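Local coordinates for protein (S)-2-haloacid dehalogenase 4A (Burkholderia cepacia, PDB 2NO4) that catalyses the hydrolytic dehalogenation of short-chain (S)-2-haloalkanoic acids to the corresponding (R)-2-hydroxyalkanoic acids, with inversion of configuration, at residues 127-132 with 152-157; 200-205 with 220-225. One frame throughout, in Å; residues are numbered along the deposited sequence. Where two conformers were deposited one is given.

The two contacts lie at the two ends of one six-stranded parallel sheet, ordered 150-153, 123-128, 16-19, 181-185, 200-204 and 220-222. Contact 1 pairs the first two of these strands and contact 2 the last two, on opposite sides of the chain's centre. Their centres are 22 Å apart and their nearest atoms about 10 Å, so they do not touch. Strands 16-19 and 181-185 lie between them, and the first leads into the nucleophile Asp20. Contact 1 supplies Ser128 and Asn129 to the substrate site. Contact 2 approaches it less directly, the side chain of Ile204 lying about 4 Å from that of Thr24, a residue inferred to matter for catalysis.

Contact 1 (127-132 with 152-157); sequences LSNGND and LSADDL. With SO4 (sulfate ion), chain H; SO4 (sulfate ion), chain I.
Ser128 bonds through its backbone to Leu152 and Ala154, the residues before and after its parallel bridge partner Ser153. Its N donates to Leu152 O at 2.9 Å, and its O accepts from Ala154 N at 2.8 Å, with the donor in the carbonyl plane. The CA-H groups of Leu127 and Ser153 add contacts to the same two carbonyl oxygens. Beyond the strand ends the two segments are tied by a side chain. Ser153 OG, anti to its backbone N (chi1 177°), donates to Gly130 O at 2.6 Å, from a position tilted 32° out of the carbonyl plane. The same hydroxyl accepts from Asp155 N, forming an ST turn, so two bonds hold this buried oxygen. Ser128 OG forms a matching ST turn with Gly130 N.

Apolar contact is slight. Leu127 reaches across with CD1 to Leu152 CB at 3.7 Å, while Ala154 CB rests against Asn129 CA. Farther out, Asn131 CB meets Asp155 CB at 3.8 Å; the carboxylate of Asp155 bonds to Tyr67 through OD1, and through OD2 to a water shared with Asp132 N and a sulfate.

A second sulfate, like the first probably from the crystallisation liquor, is gripped by Ser128 OG to its O1 at 2.8 Å and Asn129 N to its O3 at 2.8 Å, and also by Ala21 N, Tyr22 N and Lys161 NZ. Asn129 OD1 turns instead to Lys161 N, and Leu127 O accepts from Lys161 NZ. Ser128, Asn129, Ala21 and Tyr22 all bind the haloacid substrate, so the sulfate occupies an anion site lined by substrate-binding residues. The pairing closes the beta-alpha-beta unit of strand 123-128, helix 132-141 and strand 150-153; a serine or threonine ending the first strand, here Ser128, is the hallmark of HAD motif II.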
ATOM      1  N   LEU B 127      10.507   2.419 -16.980  1.00 24.37           N
ATOM      2  CA  LEU B 127      11.036   2.303 -15.610  1.00 23.33           C
ATOM      3  C   LEU B 127       9.945   1.595 -14.775  1.00 25.31           C
ATOM      4  O   LEU B 127       8.820   2.132 -14.580  1.00 25.63           O
ATOM      5  CB  LEU B 127      11.387   3.691 -15.042  1.00 23.58           C
ATOM      6  CG  LEU B 127      11.875   3.674 -13.581  1.00 22.02           C
ATOM      7  CD1 LEU B 127      13.270   2.954 -13.518  1.00 22.13           C
ATOM      8  CD2 LEU B 127      11.890   5.084 -12.959  1.00 21.05           C
ATOM      9  N   SER B 128      10.256   0.379 -14.336  1.00 22.70           N
ATOM     10  CA  SER B 128       9.246  -0.521 -13.778  1.00 22.37           C
ATOM     11  C   SER B 128       9.703  -1.195 -12.487  1.00 23.44           C
ATOM     12  O   SER B 128      10.879  -1.561 -12.344  1.00 20.62           O
ATOM     13  CB  SER B 128       8.921  -1.616 -14.813  1.00 22.91           C
ATOM     14  OG  SER B 128       7.920  -2.514 -14.304  1.00 22.66           O
ATOM     15  N   ASN B 129       8.764  -1.424 -11.570  1.00 20.78           N
ATOM     16  CA  ASN B 129       9.001  -2.379 -10.462  1.00 20.24           C
ATOM     17  C   ASN B 129       9.274  -3.812 -10.915  1.00 20.12           C
ATOM     18  O   ASN B 129       9.854  -4.585 -10.158  1.00 20.18           O
ATOM     19  CB  ASN B 129       7.792  -2.438  -9.510  1.00 18.93           C
ATOM     20  CG  ASN B 129       7.591  -1.154  -8.727  1.00 21.95           C
ATOM     21  OD1 ASN B 129       8.552  -0.474  -8.341  1.00 22.65           O
ATOM     22  ND2 ASN B 129       6.313  -0.826  -8.457  1.00 21.59           N
ATOM     23  N   GLY B 130       8.792  -4.181 -12.105  1.00 22.47           N
ATOM     24  CA  GLY B 130       8.845  -5.559 -12.570  1.00 22.24           C
ATOM     25  C   GLY B 130      10.314  -5.920 -12.830  1.00 23.59           C
ATOM     26  O   GLY B 130      11.082  -5.100 -13.327  1.00 21.24           O
ATOM     27  N   ASN B 131      10.697  -7.123 -12.424  1.00 24.00           N
ATOM     28  CA  ASN B 131      12.031  -7.685 -12.720  1.00 24.11           C
ATOM     29  C   ASN B 131      12.115  -8.068 -14.206  1.00 25.40           C
ATOM     30  O   ASN B 131      11.063  -8.267 -14.865  1.00 23.63           O
ATOM     31  CB  ASN B 131      12.330  -8.885 -11.806  1.00 22.39           C
ATOM     32  CG  ASN B 131      11.261  -9.984 -11.882  1.00 26.02           C
ATOM     33  OD1 ASN B 131      10.160  -9.827 -11.338  1.00 24.91           O
ATOM     34  ND2 ASN B 131      11.603 -11.133 -12.507  1.00 20.95           N
ATOM     35  N   ASP B 132      13.326  -8.181 -14.737  1.00 21.41           N
ATOM     36  CA  ASP B 132      13.485  -8.347 -16.178  1.00 23.59           C
ATOM     37  C   ASP B 132      12.719  -9.530 -16.750  1.00 21.65           C
ATOM     38  O   ASP B 132      12.064  -9.430 -17.773  1.00 19.07           O
ATOM     39  CB  ASP B 132      14.957  -8.393 -16.576  0.50 25.14           C
ATOM     40  CG  ASP B 132      15.149  -8.139 -18.054  0.50 27.29           C
ATOM     41  OD1 ASP B 132      15.517  -9.089 -18.764  0.50 28.63           O
ATOM     42  OD2 ASP B 132      14.897  -6.998 -18.504  0.50 29.52           O
ATOM     43  N   LEU B 152      14.300  -0.279 -17.740  1.00 29.82           N
ATOM     44  CA  LEU B 152      14.948  -0.184 -16.427  1.00 27.74           C
ATOM     45  C   LEU B 152      14.064  -0.794 -15.328  1.00 28.32           C
ATOM     46  O   LEU B 152      12.848  -0.579 -15.295  1.00 23.97           O
ATOM     47  CB  LEU B 152      15.325   1.262 -16.155  1.00 27.74           C
ATOM     48  CG  LEU B 152      16.263   1.807 -17.241  1.00 29.13           C
ATOM     49  CD1 LEU B 152      16.493   3.281 -17.070  1.00 29.77           C
ATOM     50  CD2 LEU B 152      17.598   1.042 -17.234  1.00 30.10           C
ATOM     51  N   SER B 153      14.684  -1.583 -14.453  1.00 27.86           N
ATOM     52  CA  SER B 153      13.961  -2.357 -13.452  1.00 27.69           C
ATOM     53  C   SER B 153      14.339  -1.976 -12.016  1.00 29.82           C
ATOM     54  O   SER B 153      15.519  -1.688 -11.740  1.00 30.47           O
ATOM     55  CB  SER B 153      14.202  -3.840 -13.670  1.00 26.35           C
ATOM     56  OG  SER B 153      13.548  -4.571 -12.643  1.00 27.27           O
ATOM     57  N   ALA B 154      13.353  -2.004 -11.110  1.00 27.27           N
ATOM     58  CA  ALA B 154      13.593  -1.880  -9.646  1.00 25.65           C
ATOM     59  C   ALA B 154      14.556  -2.963  -9.141  1.00 24.68           C
ATOM     60  O   ALA B 154      15.248  -2.777  -8.137  1.00 22.85           O
ATOM     61  CB  ALA B 154      12.277  -2.010  -8.873  1.00 23.29           C
ATOM     62  N   ASP B 155      14.528  -4.109  -9.818  1.00 23.47           N
ATOM     63  CA  ASP B 155      15.321  -5.259  -9.463  1.00 23.90           C
ATOM     64  C   ASP B 155      16.833  -5.016  -9.599  1.00 26.81           C
ATOM     65  O   ASP B 155      17.620  -5.766  -9.028  1.00 25.98           O
ATOM     66  CB  ASP B 155      14.918  -6.484 -10.287  1.00 24.49           C
ATOM     67  CG  ASP B 155      15.289  -7.796  -9.592  1.00 27.24           C
ATOM     68  OD1 ASP B 155      15.005  -7.963  -8.379  1.00 25.06           O
ATOM     69  OD2 ASP B 155      15.846  -8.681 -10.262  1.00 29.70           O
ATOM     70  N   ASP B 156      17.226  -3.973 -10.325  1.00 26.52           N
ATOM     71  CA  ASP B 156      18.647  -3.640 -10.482  1.00 31.43           C
ATOM     72  C   ASP B 156      19.177  -3.040  -9.188  1.00 33.26           C
ATOM     73  O   ASP B 156      20.313  -3.308  -8.819  1.00 34.94           O
ATOM     74  CB  ASP B 156      18.871  -2.708 -11.674  1.00 32.53           C
ATOM     75  CG  ASP B 156      18.470  -3.354 -12.987  1.00 36.76           C
ATOM     76  OD1 ASP B 156      18.639  -4.566 -13.087  1.00 38.89           O
ATOM     77  OD2 ASP B 156      17.940  -2.692 -13.914  1.00 42.06           O
ATOM     78  N   LEU B 157      18.337  -2.279  -8.476  1.00 32.37           N
ATOM     79  CA  LEU B 157      18.742  -1.605  -7.232  1.00 32.19           C
ATOM     80  C   LEU B 157      18.198  -2.290  -5.993  1.00 29.76           C
ATOM     81  O   LEU B 157      18.635  -1.984  -4.889  1.00 28.25           O
ATOM     82  CB  LEU B 157      18.211  -0.156  -7.184  1.00 35.29           C
ATOM     83  CG  LEU B 157      18.769   0.915  -8.091  1.00 41.75           C
ATOM     84  CD1 LEU B 157      18.423   2.276  -7.472  1.00 43.02           C
ATOM     85  CD2 LEU B 157      20.270   0.752  -8.265  1.00 42.85           C
TER
HETATM   86  S   SO4 H1002       5.398  -0.755 -12.586  1.00 25.31           S
HETATM   87  O1  SO4 H1002       5.573  -0.946 -14.008  1.00 23.09           O
HETATM   88  O2  SO4 H1002       5.304  -2.031 -11.885  1.00 27.32           O
HETATM   89  O3  SO4 H1002       6.425   0.087 -12.015  1.00 23.44           O
HETATM   90  O4  SO4 H1002       4.107  -0.081 -12.474  1.00 25.97           O
HETATM   91  S   SO4 I1005      15.536 -11.636 -13.577  1.00 46.48           S
HETATM   92  O1  SO4 I1005      15.852 -12.550 -14.680  1.00 46.84           O
HETATM   93  O2  SO4 I1005      15.724 -12.369 -12.305  1.00 45.56           O
HETATM   94  O3  SO4 I1005      16.468 -10.489 -13.651  1.00 44.96           O
HETATM   95  O4  SO4 I1005      14.127 -11.210 -13.715  1.00 42.38           O
HETATM   96  O   HOH W   1      15.545  -8.050 -13.205  1.00 37.22           O

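Contact 2 (200-205 with 220-225); sequences NTVRIN and HQVNSL. With SO4 (sulfate ion), chain L.
Ile204 and Val222 make the tight part of this contact: Ile204 CD1 presses on Val222 CG2 at 3.5 Å, closer than usual for two carbons. The methyl is brought there by a chi2 of -63°, while chi1 sets CG1 anti to the carbonyl carbon. CG1 then meets Leu225 CD2 at 4.1 Å, the two side chains crossing at about a right angle, and CG2 lies over the backbone at Ser224. Leu228 of helix 228-232 packs on this same face against Val202 and Ile204.

The backbone ladder is firm at this end. Val222 N donates to Arg203 O at 3.0 Å and Asn205 N to Val222 O at 2.8 Å, both nearly straight. It slackens toward the strand start, where His220 N reaches Thr201 O only weakly, at 3.3 Å, and the exposed His220 is modelled in two conformers, its side-chain end leading away in the one given.

On the other face, Arg203 and Gln221 run side by side, their guanidinium and amide planes 71° apart. Gln221 is exposed, yet its extended chain brings OE1 alongside Arg203 CD, where it accepts from Asn205 ND2 at 2.9 Å. That donor stands above the Gln221 carbonyl plane, whereas OE1 lies in the amide plane of Asn205. Asn205 ND2 also sits 3.8 Å over the centre of the Arg203 guanidinium, and its OD1 accepts from Asn209 N. At the far end Ser224 OG and Leu225 N hold a sulfate.

Strand 220-222 thus adds a short parallel edge to the Rossmann-like sheet of the HAD core.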
ATOM      1  N   ASN B 200       9.008  15.618 -15.257  1.00 27.28           N
ATOM      2  CA  ASN B 200       7.762  16.236 -15.748  1.00 26.75           C
ATOM      3  C   ASN B 200       6.706  15.141 -15.891  1.00 25.86           C
ATOM      4  O   ASN B 200       6.851  14.234 -16.714  1.00 26.64           O
ATOM      5  CB  ASN B 200       7.997  16.958 -17.090  1.00 29.29           C
ATOM      6  CG  ASN B 200       9.086  18.024 -16.982  1.00 33.64           C
ATOM      7  OD1 ASN B 200       8.862  19.085 -16.405  1.00 36.75           O
ATOM      8  ND2 ASN B 200      10.279  17.726 -17.505  1.00 34.46           N
ATOM      9  N   THR B 201       5.644  15.220 -15.094  1.00 22.28           N
ATOM     10  CA  THR B 201       4.721  14.090 -14.977  1.00 23.56           C
ATOM     11  C   THR B 201       3.453  14.234 -15.804  1.00 22.82           C
ATOM     12  O   THR B 201       2.831  15.290 -15.846  1.00 21.55           O
ATOM     13  CB  THR B 201       4.372  13.798 -13.495  1.00 22.68           C
ATOM     14  OG1 THR B 201       3.949  15.018 -12.884  1.00 23.92           O
ATOM     15  CG2 THR B 201       5.619  13.281 -12.782  1.00 21.07           C
ATOM     16  N   VAL B 202       3.085  13.141 -16.444  1.00 22.76           N
ATOM     17  CA  VAL B 202       1.855  13.066 -17.217  1.00 22.04           C
ATOM     18  C   VAL B 202       1.090  11.830 -16.793  1.00 21.00           C
ATOM     19  O   VAL B 202       1.585  10.692 -16.901  1.00 22.43           O
ATOM     20  CB  VAL B 202       2.143  12.998 -18.716  1.00 22.95           C
ATOM     21  CG1 VAL B 202       0.807  12.786 -19.520  1.00 24.62           C
ATOM     22  CG2 VAL B 202       2.935  14.242 -19.156  1.00 23.81           C
ATOM     23  N   ARG B 203      -0.095  12.069 -16.252  1.00 20.65           N
ATOM     24  CA  ARG B 203      -1.001  10.979 -15.890  1.00 22.75           C
ATOM     25  C   ARG B 203      -1.858  10.517 -17.086  1.00 21.55           C
ATOM     26  O   ARG B 203      -2.444  11.342 -17.789  1.00 21.36           O
ATOM     27  CB  ARG B 203      -1.929  11.440 -14.768  1.00 22.55           C
ATOM     28  CG  ARG B 203      -2.939  10.368 -14.467  1.00 26.42           C
ATOM     29  CD  ARG B 203      -3.402  10.398 -13.110  1.00 29.42           C
ATOM     30  NE  ARG B 203      -4.187   9.202 -12.812  1.00 30.82           N
ATOM     31  CZ  ARG B 203      -4.877   9.054 -11.692  1.00 31.20           C
ATOM     32  NH1 ARG B 203      -4.892  10.023 -10.791  1.00 31.38           N
ATOM     33  NH2 ARG B 203      -5.589   7.953 -11.491  1.00 32.23           N
ATOM     34  N   ILE B 204      -1.896   9.203 -17.315  1.00 22.91           N
ATOM     35  CA  ILE B 204      -2.931   8.574 -18.150  1.00 24.43           C
ATOM     36  C   ILE B 204      -4.066   8.170 -17.203  1.00 25.55           C
ATOM     37  O   ILE B 204      -3.914   7.234 -16.419  1.00 27.16           O
ATOM     38  CB  ILE B 204      -2.430   7.352 -18.942  1.00 25.21           C
ATOM     39  CG1 ILE B 204      -1.034   7.601 -19.553  1.00 24.88           C
ATOM     40  CG2 ILE B 204      -3.445   6.950 -20.042  1.00 25.27           C
ATOM     41  CD1 ILE B 204      -0.967   8.725 -20.563  1.00 22.37           C
ATOM     42  N   ASN B 205      -5.157   8.937 -17.244  1.00 23.95           N
ATOM     43  CA  ASN B 205      -6.320   8.727 -16.396  1.00 23.05           C
ATOM     44  C   ASN B 205      -7.454   8.300 -17.315  1.00 22.69           C
ATOM     45  O   ASN B 205      -8.214   9.125 -17.848  1.00 23.85           O
ATOM     46  CB  ASN B 205      -6.631  10.000 -15.604  1.00 23.44           C
ATOM     47  CG  ASN B 205      -7.620   9.766 -14.475  1.00 23.72           C
ATOM     48  OD1 ASN B 205      -8.323   8.738 -14.433  1.00 22.57           O
ATOM     49  ND2 ASN B 205      -7.705  10.727 -13.573  1.00 22.36           N
ATOM     50  N   HIS B 220       0.571  17.433 -16.945  1.00 19.15           N
ATOM     51  CA  HIS B 220      -0.602  17.233 -17.756  1.00 20.18           C
ATOM     52  C   HIS B 220      -1.276  15.933 -17.338  1.00 18.08           C
ATOM     53  O   HIS B 220      -0.669  15.071 -16.738  1.00 11.23           O
ATOM     54  CB  HIS B 220      -0.274  17.210 -19.264  0.50 24.54           C
ATOM     55  CG  HIS B 220      -1.283  17.925 -20.134  0.50 26.06           C
ATOM     56  ND1 HIS B 220      -2.540  17.424 -20.403  0.50 27.83           N
ATOM     57  CD2 HIS B 220      -1.196  19.090 -20.820  0.50 26.54           C
ATOM     58  CE1 HIS B 220      -3.184  18.250 -21.210  0.50 27.58           C
ATOM     59  NE2 HIS B 220      -2.396  19.279 -21.461  0.50 27.66           N
ATOM     60  N   GLN B 221      -2.538  15.822 -17.695  1.00 22.27           N
ATOM     61  CA  GLN B 221      -3.338  14.592 -17.604  1.00 25.68           C
ATOM     62  C   GLN B 221      -4.113  14.404 -18.917  1.00 25.03           C
ATOM     63  O   GLN B 221      -4.690  15.361 -19.439  1.00 25.51           O
ATOM     64  CB  GLN B 221      -4.339  14.677 -16.451  1.00 24.74           C
ATOM     65  CG  GLN B 221      -5.245  13.445 -16.304  1.00 26.75           C
ATOM     66  CD  GLN B 221      -6.045  13.494 -15.015  1.00 29.12           C
ATOM     67  OE1 GLN B 221      -5.731  12.808 -14.057  1.00 31.13           O
ATOM     68  NE2 GLN B 221      -7.058  14.327 -14.980  1.00 30.96           N
ATOM     69  N   VAL B 222      -4.136  13.169 -19.402  1.00 23.38           N
ATOM     70  CA  VAL B 222      -4.815  12.785 -20.630  1.00 23.80           C
ATOM     71  C   VAL B 222      -5.561  11.466 -20.353  1.00 25.87           C
ATOM     72  O   VAL B 222      -5.275  10.785 -19.370  1.00 25.58           O
ATOM     73  CB  VAL B 222      -3.823  12.636 -21.830  1.00 22.73           C
ATOM     74  CG1 VAL B 222      -3.141  13.975 -22.188  1.00 22.74           C
ATOM     75  CG2 VAL B 222      -2.776  11.511 -21.618  1.00 24.32           C
ATOM     76  N   ASN B 223      -6.480  11.078 -21.232  1.00 25.11           N
ATOM     77  CA  ASN B 223      -7.277   9.875 -20.999  1.00 27.50           C
ATOM     78  C   ASN B 223      -6.825   8.669 -21.820  1.00 24.60           C
ATOM     79  O   ASN B 223      -7.403   7.612 -21.726  1.00 26.56           O
ATOM     80  CB  ASN B 223      -8.789  10.163 -21.179  1.00 26.59           C
ATOM     81  CG  ASN B 223      -9.177  10.480 -22.639  1.00 28.99           C
ATOM     82  OD1 ASN B 223     -10.325  10.843 -22.910  1.00 33.35           O
ATOM     83  ND2 ASN B 223      -8.227  10.359 -23.573  1.00 25.78           N
ATOM     84  N   SER B 224      -5.771   8.845 -22.607  1.00 23.76           N
ATOM     85  CA  SER B 224      -5.321   7.824 -23.506  1.00 22.91           C
ATOM     86  C   SER B 224      -3.871   8.064 -23.816  1.00 23.51           C
ATOM     87  O   SER B 224      -3.434   9.215 -23.940  1.00 21.72           O
ATOM     88  CB  SER B 224      -6.132   7.920 -24.831  1.00 26.54           C
ATOM     89  OG  SER B 224      -5.584   7.061 -25.796  1.00 28.90           O
ATOM     90  N   LEU B 225      -3.137   6.973 -24.039  1.00 21.05           N
ATOM     91  CA  LEU B 225      -1.759   7.096 -24.474  1.00 23.55           C
ATOM     92  C   LEU B 225      -1.633   7.839 -25.844  1.00 24.04           C
ATOM     93  O   LEU B 225      -0.668   8.570 -26.080  1.00 22.85           O
ATOM     94  CB  LEU B 225      -1.161   5.696 -24.584  1.00 23.72           C
ATOM     95  CG  LEU B 225      -0.752   4.935 -23.315  1.00 23.86           C
ATOM     96  CD1 LEU B 225      -0.654   3.443 -23.692  1.00 22.94           C
ATOM     97  CD2 LEU B 225       0.565   5.442 -22.688  1.00 20.32           C
TER
HETATM   98  S   SO4 L1011      -5.011   3.579 -24.362  1.00 33.71           S
HETATM   99  O1  SO4 L1011      -4.191   2.673 -25.198  1.00 35.52           O
HETATM  100  O2  SO4 L1011      -5.998   2.863 -23.510  1.00 34.15           O
HETATM  101  O3  SO4 L1011      -4.086   4.349 -23.567  1.00 25.94           O
HETATM  102  O4  SO4 L1011      -5.859   4.417 -25.190  1.00 36.80           O